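Local structure of 3-deoxy-manno-octulosonate cytidylyltransferase (Escherichia coli, 1H7E) at residues V143-T146 against R147-L151; P190-M193 against P194-A197; L110-G113 against M114-P118. The protein activates the eight-carbon sugar KDO by coupling it to CMP from CTP, with release of diphosphate, probably for incorporation into bacterial lipopolysaccharide. One frame throughout, in Å; residues are numbered along the deposited sequence.

Interaction 1 (V143-T146 against R147-L151)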
# COMPACT_ATOMS: atom_id res chain seq x y z
N VAL A 143 4.17 3.80 3.14
CA VAL A 143 4.84 2.57 3.55
C VAL A 143 5.57 2.11 2.30
O VAL A 143 4.97 2.11 1.22
CB VAL A 143 3.84 1.49 4.01
CG1 VAL A 143 4.59 0.17 4.25
CG2 VAL A 143 3.19 1.94 5.31
N VAL A 144 6.83 1.69 2.43
CA VAL A 144 7.65 1.27 1.29
C VAL A 144 8.21 -0.13 1.42
O VAL A 144 8.26 -0.67 2.51
CB VAL A 144 8.85 2.26 1.07
CG1 VAL A 144 8.35 3.72 0.94
CG2 VAL A 144 9.84 2.15 2.22
N ASN A 145 8.60 -0.72 0.29
CA ASN A 145 9.20 -2.07 0.25
C ASN A 145 10.74 -1.97 0.31
O ASN A 145 11.26 -0.87 0.52
CB ASN A 145 8.68 -2.89 -0.96
CG ASN A 145 9.17 -2.36 -2.32
OD1 ASN A 145 10.03 -1.50 -2.41
ND2 ASN A 145 8.58 -2.88 -3.38
N THR A 146 11.48 -3.09 0.16
CA THR A 146 12.96 -3.04 0.23
C THR A 146 13.66 -2.17 -0.82
O THR A 146 14.77 -1.70 -0.59
CB THR A 146 13.65 -4.44 0.23
OG1 THR A 146 13.22 -5.23 -0.89
CG2 THR A 146 13.37 -5.17 1.51
N ARG A 147 13.01 -1.97 -1.96
CA ARG A 147 13.55 -1.14 -3.03
C ARG A 147 13.14 0.33 -2.84
O ARG A 147 13.47 1.19 -3.66
CB ARG A 147 13.04 -1.62 -4.39
CG ARG A 147 13.62 -2.94 -4.84
CD ARG A 147 13.27 -3.22 -6.30
NE ARG A 147 11.88 -3.63 -6.50
CZ ARG A 147 11.41 -4.87 -6.30
NH1 ARG A 147 12.22 -5.84 -5.88
NH2 ARG A 147 10.14 -5.14 -6.55
N GLN A 148 12.45 0.60 -1.74
CA GLN A 148 11.96 1.95 -1.46
C GLN A 148 10.77 2.35 -2.33
O GLN A 148 10.40 3.51 -2.40
CB GLN A 148 13.07 3.00 -1.56
CG GLN A 148 14.19 2.76 -0.59
CD GLN A 148 15.04 3.98 -0.45
OE1 GLN A 148 15.78 4.37 -1.37
NE2 GLN A 148 14.93 4.64 0.70
N ASP A 149 10.19 1.39 -3.03
CA ASP A 149 9.00 1.66 -3.82
C ASP A 149 7.83 1.80 -2.85
O ASP A 149 7.73 1.05 -1.88
CB ASP A 149 8.70 0.49 -4.75
CG ASP A 149 9.75 0.33 -5.84
OD1 ASP A 149 10.42 1.32 -6.20
OD2 ASP A 149 9.86 -0.80 -6.35
N ALA A 150 6.92 2.73 -3.14
CA ALA A 150 5.76 2.90 -2.27
C ALA A 150 4.76 1.77 -2.46
O ALA A 150 4.53 1.29 -3.58
CB ALA A 150 5.09 4.25 -2.55
N LEU A 151 4.22 1.29 -1.33
CA LEU A 151 3.18 0.25 -1.36
C LEU A 151 1.82 0.97 -1.36
O LEU A 151 0.91 0.62 -2.10
CB LEU A 151 3.28 -0.68 -0.13
CG LEU A 151 4.54 -1.55 -0.06
CD1 LEU A 151 4.46 -2.44 1.19
CD2 LEU A 151 4.65 -2.40 -1.32
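Val144 and Ala150 face each other as an antiparallel, non-hydrogen-bonded pair, their CA atoms 4.3 Å apart, where the hairpin of strands 141-144 and 150-154 runs into its loop. Next to this pair the amide of Leu151 gives a nearly straight bond to Val143 O (N to O 2.8 Å, 173° at the hydrogen), lying in the carbonyl plane; Asn145 N meets Asp149 O in the same in-plane fashion. Beyond them a type I turn from Asn145 to Gln148 reverses the chain, closed by Gln148 N on Asn145 O at 2.9 Å.

The side chain of Asn145 fastens this loop from within. With CG set between its own N and carbonyl carbon (chi1 68°), the amide folds back over the turn, and OD1 takes Asp149 N at 3.0 Å, the donor standing well above the amide plane rather than on a lone pair. A weak, more bent bond from Arg147 N ends on the same OD1, so one oxygen grips the backbone at two points. The amide also lies against Asp149, its plane 51° from that of the carboxylate.

Asp149 is held mainly through OD1, by a salt bridge to Arg213 and a hydrogen bond from Asn211 ND2; its other oxygen, OD2, receives a weak salt-bridging bond from Arg147 NE. This leaves the carboxylate with positive charge near both oxygens, which would probably favour its ionised form. Thr146 OG1 bonds Asn207 O of the second subunit, tying the turn into the dimer. Val143 and Leu151 meet through methyl groups, Val143 CG1 to Leu151 CD1 at 4.0 Å, while the other Leu151 methyl, CD2, reaches Asn145 CB at 4.1 Å.

Interaction 2 (P190-M193 against P194-A197)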
# COMPACT_ATOMS: atom_id res chain seq x y z
N PRO A 190 -7.95 6.80 -15.50
CA PRO A 190 -9.20 7.17 -14.83
C PRO A 190 -8.93 7.43 -13.34
O PRO A 190 -7.90 6.98 -12.81
CB PRO A 190 -10.06 5.91 -15.03
CG PRO A 190 -9.02 4.78 -15.01
CD PRO A 190 -7.86 5.35 -15.79
N GLU A 191 -9.79 8.21 -12.70
CA GLU A 191 -9.70 8.46 -11.26
C GLU A 191 -9.98 7.09 -10.58
O GLU A 191 -10.74 6.28 -11.10
CB GLU A 191 -10.76 9.46 -10.82
CG GLU A 191 -10.58 10.85 -11.39
CD GLU A 191 -11.58 11.83 -10.83
OE1 GLU A 191 -11.81 11.84 -9.60
OE2 GLU A 191 -12.15 12.60 -11.63
N SER A 192 -9.32 6.82 -9.46
CA SER A 192 -9.53 5.55 -8.78
C SER A 192 -10.36 5.77 -7.52
O SER A 192 -10.46 6.90 -7.01
CB SER A 192 -8.19 4.92 -8.41
OG SER A 192 -7.52 5.64 -7.38
N MET A 193 -10.94 4.69 -7.01
CA MET A 193 -11.73 4.77 -5.79
C MET A 193 -10.84 5.23 -4.60
O MET A 193 -11.22 6.12 -3.86
CB MET A 193 -12.44 3.43 -5.55
CG MET A 193 -13.28 3.36 -4.26
SD MET A 193 -12.28 3.07 -2.79
CE MET A 193 -11.86 1.42 -3.11
N PRO A 194 -9.64 4.63 -4.40
CA PRO A 194 -8.84 5.11 -3.26
C PRO A 194 -8.47 6.60 -3.38
O PRO A 194 -8.46 7.34 -2.40
CB PRO A 194 -7.63 4.16 -3.26
CG PRO A 194 -8.22 2.88 -3.76
CD PRO A 194 -9.09 3.38 -4.94
N GLU A 195 -8.18 7.05 -4.60
CA GLU A 195 -7.88 8.46 -4.82
C GLU A 195 -9.05 9.36 -4.37
O GLU A 195 -8.85 10.35 -3.70
CB GLU A 195 -7.63 8.72 -6.32
CG GLU A 195 -7.52 10.23 -6.63
CD GLU A 195 -7.52 10.57 -8.11
OE1 GLU A 195 -7.57 9.65 -8.97
OE2 GLU A 195 -7.46 11.78 -8.39
N GLN A 196 -10.27 9.02 -4.80
CA GLN A 196 -11.47 9.78 -4.46
C GLN A 196 -11.82 9.75 -2.99
O GLN A 196 -12.25 10.75 -2.43
CB GLN A 196 -12.65 9.27 -5.25
CG GLN A 196 -12.48 9.44 -6.75
CD GLN A 196 -13.63 8.85 -7.53
OE1 GLN A 196 -14.10 7.73 -7.26
NE2 GLN A 196 -14.10 9.60 -8.51
N ALA A 197 -11.69 8.57 -2.38
CA ALA A 197 -11.96 8.40 -0.96
C ALA A 197 -10.97 9.19 -0.09
O ALA A 197 -11.37 9.94 0.80
CB ALA A 197 -11.93 6.87 -0.62
O HOH W 1 -9.96 12.65 -7.67
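A chi1 of 70° at Ser192 turns OG toward the first turn of helix 193-198, while Glu195, its CG anti to the backbone N (chi1 171°) and its chain extended, reaches back to the chain before the helix. Together they form a capping box: Ser192, the N-cap, accepts Glu195 N on OG at 3.2 Å, and Glu195 OE1 receives Ser192 N in a weak return bond. Glu195 OE2 has a stronger partner in Arg204 of helix 203-207, a salt bridge.

Glu191 OE1 and Glu195 OE2 lie 4.5 Å apart, and a water donates to both of those oxygens, weakly to Glu195, bridging the like charges. Gln196 NE2 also comes to Glu191 OE1, a weak bond, with amide and carboxylate planes almost perpendicular. With an alanine in place of Gln196, Glu191 OE1 would lose this amide donor and, though still bound by the water, its carboxylate would probably be freer to turn. Pro194 packs on Val143 of the second subunit. Within the chain, the bent Met193 brings CE against the proline ring, 3.9 Å from Pro194 CD.

Interaction 3 (L110-G113 against M114-P118)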
# COMPACT_ATOMS: atom_id res chain seq x y z
N LEU A 110 16.52 13.50 -5.36
CA LEU A 110 15.40 13.05 -6.17
C LEU A 110 15.84 12.89 -7.63
O LEU A 110 15.65 11.84 -8.23
CB LEU A 110 14.28 14.07 -6.04
CG LEU A 110 12.90 13.81 -6.63
CD1 LEU A 110 12.27 12.63 -5.94
CD2 LEU A 110 12.06 15.06 -6.41
N LEU A 111 16.53 13.91 -8.16
CA LEU A 111 17.00 13.89 -9.55
C LEU A 111 18.01 12.77 -9.79
O LEU A 111 17.99 12.13 -10.85
CB LEU A 111 17.64 15.23 -9.94
CG LEU A 111 17.23 15.92 -11.24
CD1 LEU A 111 18.29 16.94 -11.56
CD2 LEU A 111 17.09 14.95 -12.39
N GLN A 112 18.90 12.55 -8.82
CA GLN A 112 19.90 11.49 -8.93
C GLN A 112 19.22 10.11 -8.97
O GLN A 112 19.66 9.21 -9.70
CB GLN A 112 20.89 11.56 -7.75
CG GLN A 112 22.15 10.69 -7.94
CD GLN A 112 22.78 10.89 -9.33
OE1 GLN A 112 23.41 11.92 -9.60
NE2 GLN A 112 22.57 9.92 -10.22
N GLY A 113 18.15 9.95 -8.19
CA GLY A 113 17.43 8.70 -8.18
C GLY A 113 16.86 8.39 -9.56
O GLY A 113 16.93 7.24 -10.01
N MET A 114 16.30 9.41 -10.23
CA MET A 114 15.72 9.26 -11.57
C MET A 114 16.79 8.92 -12.61
O MET A 114 16.58 8.08 -13.49
CB MET A 114 14.98 10.54 -11.99
CG MET A 114 13.73 10.86 -11.19
SD MET A 114 12.46 9.67 -11.52
CE MET A 114 11.75 10.32 -13.00
N ARG A 115 17.96 9.55 -12.48
CA ARG A 115 19.06 9.29 -13.41
C ARG A 115 19.71 7.93 -13.20
O ARG A 115 20.11 7.29 -14.17
CB ARG A 115 20.09 10.44 -13.38
CG ARG A 115 19.51 11.70 -14.00
CD ARG A 115 20.51 12.80 -14.20
NE ARG A 115 20.00 13.80 -15.14
CZ ARG A 115 20.07 15.12 -14.95
NH1 ARG A 115 20.63 15.61 -13.85
NH2 ARG A 115 19.59 15.95 -15.87
N ASP A 116 19.78 7.47 -11.94
CA ASP A 116 20.37 6.17 -11.64
C ASP A 116 19.54 4.97 -12.09
O ASP A 116 20.06 3.87 -12.22
CB ASP A 116 20.72 6.06 -10.15
CG ASP A 116 21.98 6.83 -9.78
OD1 ASP A 116 22.72 7.28 -10.70
OD2 ASP A 116 22.25 6.97 -8.57
N ASP A 117 18.24 5.18 -12.31
CA ASP A 117 17.36 4.12 -12.77
C ASP A 117 16.46 4.68 -13.89
O ASP A 117 15.43 5.32 -13.63
CB ASP A 117 16.52 3.55 -11.61
CG ASP A 117 15.65 2.37 -12.03
OD1 ASP A 117 15.65 2.02 -13.23
OD2 ASP A 117 14.96 1.78 -11.17
N PRO A 118 16.83 4.43 -15.16
CA PRO A 118 16.13 4.87 -16.37
C PRO A 118 14.70 4.33 -16.51
O PRO A 118 13.88 4.92 -17.21
CB PRO A 118 17.02 4.33 -17.49
CG PRO A 118 18.40 4.28 -16.85
CD PRO A 118 18.07 3.70 -15.51
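Leu111 lies over one face of the Arg115 guanidinium, its CD2 methyl 3.8 Å above the plane and shifted toward the rim, 3.9 Å from Arg115 CZ. The second methyl, CD1, comes to 3.5 Å of Arg115 NH1. The arginine runs straight from CG to NE, back along the helix to this leucine, and NH2 donates to the backbone O of Ser1, which helps hold the far end of the group. One residue on, two flat groups meet. The amide of Gln112 and the carboxylate of Asp116 are turned 35° against each other, with Gln112 NE2 only 2.7 Å from Asp116 OD1; the angle at the hydrogen is a poor 117°, making the bond weak. A bend at chi2 (48°) curls the glutamine over to this partner.

These are i to i+4 contacts in the last turns of helix 104-116, where Asp116 N still bonds Gln112 O firmly at 2.8 Å but Asp117 N holds Gly113 O only weakly, as the helix gives way to the chain beyond. There Asp117 OD2 is salt-bridged to Arg213. The buried side of the helix covers the central sheet: Leu110 and Met114 rest on strands 122-129 and 169-179, Leu111 on strand 91-94, and both Leu111 and Arg115 touch Ala3 of strand 3-8.

How the interactions relate
Along the chain the three contacts come in series, neither nesting nor crossing. Interaction 3 is first, finishing helix 104-116 on the central sheet just before strand 122-129. Interaction 1 follows and closes the hairpin loop between strands 141-144 and 150-154; interaction 2 then starts helix 193-198 after the loop from helix 180-185. Interactions 1 and 3 do not touch, with nearest atoms about 7 Å apart, yet Arg213 of strand 212-216 salt-bridges both Asp149 and Asp117. Interactions 1 and 2, centres 21 Å apart within the chain, meet across the dimer, where Val143 of one subunit packs on Pro194 of the other.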